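PDB 1KS8: endo-b-1,4-glucanase from Nasutitermes takasagoensis, which probably hydrolyses internal beta-1,4-glucosidic linkages in cellulose, lichenin and cereal beta-D-glucans, as a glycoside hydrolase of family 9 with an (alpha/alpha)6 fold. Local coordinates for residues A[215-220]-A[261-266]; A[279-284]-A[312-317]. One frame throughout, in Å; residues are numbered along the deposited sequence.

Contacts 1 and 2 follow one another along the chain and join four helices of the (alpha/alpha)6 domain. The second helix of contact 1, 257-268, leads directly into the first of contact 2, 271-286. Their centres lie about 16 Å apart, and they meet where Val262 CG2 packs at 3.8 Å from Glu316 CB. Contact 1 is the closer to the calcium site: the side chain of Trp217 comes within about 4 Å of that of Glu214, a calcium ligand three residues earlier on helix 212-226, although no calcium is bound in this model. In contact 2 the side chain of Tyr280 is about 11 Å from that of Asp254, another calcium-binding residue.

Contact 1 (A[215-220]-A[261-266])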
# COMPACT_ATOMS: atom_id res chain seq x y z
N LEU A 215 13.66 -8.67 -5.19
CA LEU A 215 14.92 -9.04 -4.57
C LEU A 215 15.83 -7.82 -4.45
O LEU A 215 16.51 -7.62 -3.44
CB LEU A 215 15.61 -10.14 -5.38
CG LEU A 215 14.90 -11.50 -5.36
CD1 LEU A 215 15.61 -12.47 -6.30
CD2 LEU A 215 14.88 -12.05 -3.94
N VAL A 216 15.83 -6.99 -5.49
CA VAL A 216 16.65 -5.78 -5.49
C VAL A 216 16.08 -4.77 -4.49
O VAL A 216 16.82 -4.14 -3.74
CB VAL A 216 16.68 -5.12 -6.90
CG1 VAL A 216 17.57 -3.90 -6.88
CG2 VAL A 216 17.16 -6.13 -7.94
N TRP A 217 14.76 -4.64 -4.50
CA TRP A 217 14.04 -3.73 -3.61
C TRP A 217 14.33 -4.09 -2.15
O TRP A 217 14.69 -3.23 -1.34
CB TRP A 217 12.54 -3.85 -3.92
CG TRP A 217 11.56 -3.05 -3.10
CD1 TRP A 217 10.53 -3.56 -2.36
CD2 TRP A 217 11.40 -1.62 -3.07
NE1 TRP A 217 9.73 -2.54 -1.88
CE2 TRP A 217 10.24 -1.34 -2.30
CE3 TRP A 217 12.12 -0.55 -3.62
CZ2 TRP A 217 9.79 -0.04 -2.08
CZ3 TRP A 217 11.66 0.75 -3.39
CH2 TRP A 217 10.51 0.99 -2.63
N ALA A 218 14.19 -5.38 -1.82
CA ALA A 218 14.45 -5.85 -0.46
C ALA A 218 15.91 -5.64 -0.05
O ALA A 218 16.19 -5.20 1.06
CB ALA A 218 14.09 -7.33 -0.36
N ALA A 219 16.83 -5.96 -0.95
CA ALA A 219 18.25 -5.80 -0.66
C ALA A 219 18.58 -4.34 -0.40
O ALA A 219 19.33 -4.01 0.51
CB ALA A 219 19.09 -6.33 -1.82
N ALA A 220 18.01 -3.45 -1.21
CA ALA A 220 18.25 -2.02 -1.04
C ALA A 220 17.75 -1.54 0.31
O ALA A 220 18.45 -0.79 1.01
CB ALA A 220 17.59 -1.24 -2.17
N GLN A 261 14.89 2.32 -8.35
CA GLN A 261 15.81 3.29 -8.93
C GLN A 261 15.98 4.58 -8.13
O GLN A 261 17.10 5.04 -7.91
CB GLN A 261 15.37 3.60 -10.36
CG GLN A 261 15.60 2.43 -11.30
CD GLN A 261 14.80 2.51 -12.59
OE1 GLN A 261 15.02 1.74 -13.52
NE2 GLN A 261 13.85 3.44 -12.64
N VAL A 262 14.88 5.16 -7.66
CA VAL A 262 15.00 6.39 -6.89
C VAL A 262 15.60 6.09 -5.52
O VAL A 262 16.28 6.93 -4.93
CB VAL A 262 13.63 7.11 -6.76
CG1 VAL A 262 12.74 6.42 -5.74
CG2 VAL A 262 13.84 8.57 -6.40
N LEU A 263 15.36 4.88 -5.02
CA LEU A 263 15.90 4.47 -3.72
C LEU A 263 17.42 4.29 -3.85
O LEU A 263 18.19 4.83 -3.06
CB LEU A 263 15.27 3.15 -3.27
CG LEU A 263 15.05 2.88 -1.77
CD1 LEU A 263 14.98 1.37 -1.56
CD2 LEU A 263 16.16 3.48 -0.93
N LEU A 264 17.84 3.52 -4.86
CA LEU A 264 19.27 3.29 -5.07
C LEU A 264 20.00 4.59 -5.41
O LEU A 264 21.17 4.75 -5.06
CB LEU A 264 19.49 2.25 -6.17
CG LEU A 264 19.25 0.80 -5.75
CD1 LEU A 264 19.38 -0.12 -6.95
CD2 LEU A 264 20.25 0.41 -4.66
N ALA A 265 19.32 5.51 -6.07
CA ALA A 265 19.94 6.79 -6.41
C ALA A 265 20.30 7.51 -5.12
O ALA A 265 21.37 8.10 -5.01
CB ALA A 265 18.98 7.64 -7.24
N LYS A 266 19.41 7.44 -4.14
CA LYS A 266 19.65 8.10 -2.85
C LYS A 266 20.72 7.39 -2.04
O LYS A 266 21.57 8.03 -1.41
CB LYS A 266 18.36 8.15 -2.04
CG LYS A 266 18.50 8.87 -0.70
CD LYS A 266 17.17 8.94 0.03
CE LYS A 266 17.27 9.81 1.28
NZ LYS A 266 18.28 9.31 2.24
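Trp217, whose ring meets Leu263 across this contact, gives its indole NE1 to a hydrogen bond with Glu154 OE2, which ties down the polar side of the ring. The contact itself is made by the carbon side: Leu263 CD1 comes to 3.8 Å from Trp217 CZ3, with CE3 of the same ring only slightly farther off, and approaches obliquely. Although Trp217 CB points away from helix 261-266, the six-membered ring still reaches Leu263. The same Leu263 methyl also rests 3.7 Å from Ala220 CB, so it sits between a flat aromatic and a small alanine. Leu263 chi1, at -148°, is well off the staggered value, which suggests mild strain. Leu264 works beside it with both methyls: CD2 reaches Ala220 CB at 4.0 Å, while CD1 meets Val216 CG1 at 4.2 Å, the two side chains crossing at about a right angle. The small Ala220 thus receives both leucines, and its CA is 6.7 Å from that of Leu264. The helix axes approach to 10.2 Å and run in roughly the same direction, 33° apart. Around the contact, Trp74 and Trp221 pack edge-to-face with Trp217, and Lys256 makes a cation-pi contact with it. Helix 229-241, which separates the two helices in sequence, supplies Tyr239 against both Val216 and Leu264, and helix 271-286 places Tyr273 against Leu264.

Contact 2 (A[279-284]-A[312-317]); sequences SYVNYL and FIMLEA
The ring of Tyr280 meets Ile313 at its edge: Ile313 CG2 lies near the ring plane, 4.4 Å from Tyr280 CD2. One face of that ring carries Leu284 CG, 3.9 Å above the plane and offset toward the rim, from one turn farther along the same helix. Phe312 has a similar companion on its own helix, with Glu316 CG 3.6 Å above one face, and Trp74 packs edge-to-face with it; this ring plays no part across the contact. The centre of the contact is Val281 against Met314, the pair whose CA atoms are nearest. Val281 CG1, anti to the backbone N (chi1 175°), touches Met314 CG at 3.7 Å. Beyond CG the methionine is extended, and its CE lies 3.9 Å from Leu284 CD1 and 4.0 Å from Leu284 CB. Met314 therefore spans a turn of the opposing helix, meeting Val281 near its root and Leu284 at its methyl end. The other branch of the valine, CG2, faces Ile313 CG2 at 4.3 Å and, a little more loosely, Ala317 CB. The axes come within 10.5 Å of each other, and the helices run in largely opposed directions, 130° apart. Helix 324-341 adds Tyr327 against Val281 and Ala317, and Phe330 against Met314. The closest approaches are all between carbon atoms, mostly methyls, with no polar pair between the two segments, so they are joined here by dispersion and the exclusion of water, and their fit depends on shape rather than on directed bonds.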
# COMPACT_ATOMS: atom_id res chain seq x y z
N SER A 279 14.32 10.33 -16.70
CA SER A 279 13.74 9.92 -17.97
C SER A 279 12.28 9.50 -17.79
O SER A 279 11.42 9.87 -18.59
CB SER A 279 14.53 8.75 -18.56
OG SER A 279 13.99 8.35 -19.81
N TYR A 280 12.01 8.74 -16.74
CA TYR A 280 10.66 8.27 -16.47
C TYR A 280 9.73 9.42 -16.09
O TYR A 280 8.63 9.54 -16.64
CB TYR A 280 10.67 7.23 -15.34
CG TYR A 280 9.29 6.78 -14.92
CD1 TYR A 280 8.46 6.11 -15.81
CD2 TYR A 280 8.82 7.04 -13.63
CE1 TYR A 280 7.17 5.70 -15.43
CE2 TYR A 280 7.54 6.64 -13.24
CZ TYR A 280 6.72 5.98 -14.14
OH TYR A 280 5.45 5.60 -13.77
N VAL A 281 10.16 10.25 -15.15
CA VAL A 281 9.33 11.37 -14.72
C VAL A 281 9.05 12.34 -15.87
O VAL A 281 7.92 12.77 -16.06
CB VAL A 281 9.99 12.14 -13.55
CG1 VAL A 281 9.16 13.37 -13.22
CG2 VAL A 281 10.08 11.23 -12.33
N ASN A 282 10.09 12.67 -16.64
CA ASN A 282 9.92 13.58 -17.77
C ASN A 282 8.90 13.01 -18.74
O ASN A 282 8.08 13.74 -19.29
CB ASN A 282 11.25 13.82 -18.47
CG ASN A 282 12.21 14.67 -17.65
OD1 ASN A 282 13.39 14.79 -17.98
ND2 ASN A 282 11.70 15.27 -16.58
N TYR A 283 8.96 11.70 -18.95
CA TYR A 283 8.02 11.03 -19.84
C TYR A 283 6.59 11.18 -19.34
O TYR A 283 5.68 11.49 -20.12
CB TYR A 283 8.35 9.54 -19.95
CG TYR A 283 7.25 8.77 -20.64
CD1 TYR A 283 7.03 8.92 -22.01
CD2 TYR A 283 6.38 7.96 -19.92
CE1 TYR A 283 5.97 8.29 -22.64
CE2 TYR A 283 5.31 7.32 -20.54
CZ TYR A 283 5.11 7.49 -21.90
OH TYR A 283 4.04 6.89 -22.51
N LEU A 284 6.38 10.96 -18.05
CA LEU A 284 5.05 11.09 -17.48
C LEU A 284 4.50 12.50 -17.65
O LEU A 284 3.37 12.68 -18.09
CB LEU A 284 5.07 10.74 -15.98
CG LEU A 284 5.33 9.29 -15.58
CD1 LEU A 284 5.34 9.19 -14.07
CD2 LEU A 284 4.26 8.38 -16.18
N PHE A 312 4.19 10.40 -6.03
CA PHE A 312 5.16 10.13 -4.98
C PHE A 312 6.56 9.92 -5.55
O PHE A 312 7.54 10.37 -4.96
CB PHE A 312 4.76 8.91 -4.14
CG PHE A 312 5.63 8.72 -2.94
CD1 PHE A 312 5.68 9.71 -1.95
CD2 PHE A 312 6.44 7.60 -2.81
CE1 PHE A 312 6.54 9.58 -0.86
CE2 PHE A 312 7.30 7.47 -1.72
CZ PHE A 312 7.35 8.46 -0.74
N ILE A 313 6.65 9.23 -6.68
CA ILE A 313 7.95 9.02 -7.31
C ILE A 313 8.54 10.38 -7.67
O ILE A 313 9.74 10.61 -7.51
CB ILE A 313 7.84 8.14 -8.58
CG1 ILE A 313 7.56 6.69 -8.17
CG2 ILE A 313 9.12 8.22 -9.40
CD1 ILE A 313 8.66 6.04 -7.33
N MET A 314 7.69 11.29 -8.14
CA MET A 314 8.14 12.63 -8.50
C MET A 314 8.65 13.39 -7.28
O MET A 314 9.65 14.09 -7.36
CB MET A 314 7.01 13.41 -9.16
CG MET A 314 6.65 12.91 -10.55
SD MET A 314 5.37 13.91 -11.31
CE MET A 314 4.83 12.81 -12.61
N LEU A 315 7.94 13.25 -6.16
CA LEU A 315 8.34 13.92 -4.94
C LEU A 315 9.67 13.36 -4.43
O LEU A 315 10.51 14.10 -3.91
CB LEU A 315 7.24 13.78 -3.88
CG LEU A 315 6.00 14.62 -4.22
CD1 LEU A 315 4.79 14.13 -3.44
CD2 LEU A 315 6.29 16.08 -3.90
N GLU A 316 9.87 12.06 -4.60
CA GLU A 316 11.11 11.42 -4.17
C GLU A 316 12.24 11.87 -5.09
O GLU A 316 13.37 12.08 -4.65
CB GLU A 316 10.97 9.90 -4.21
CG GLU A 316 10.24 9.32 -3.01
CD GLU A 316 11.12 9.26 -1.77
OE1 GLU A 316 10.57 9.19 -0.65
OE2 GLU A 316 12.36 9.26 -1.92
N ALA A 317 11.93 12.03 -6.37
CA ALA A 317 12.92 12.47 -7.35
C ALA A 317 13.36 13.89 -7.04
O ALA A 317 14.54 14.23 -7.16
CB ALA A 317 12.34 12.39 -8.75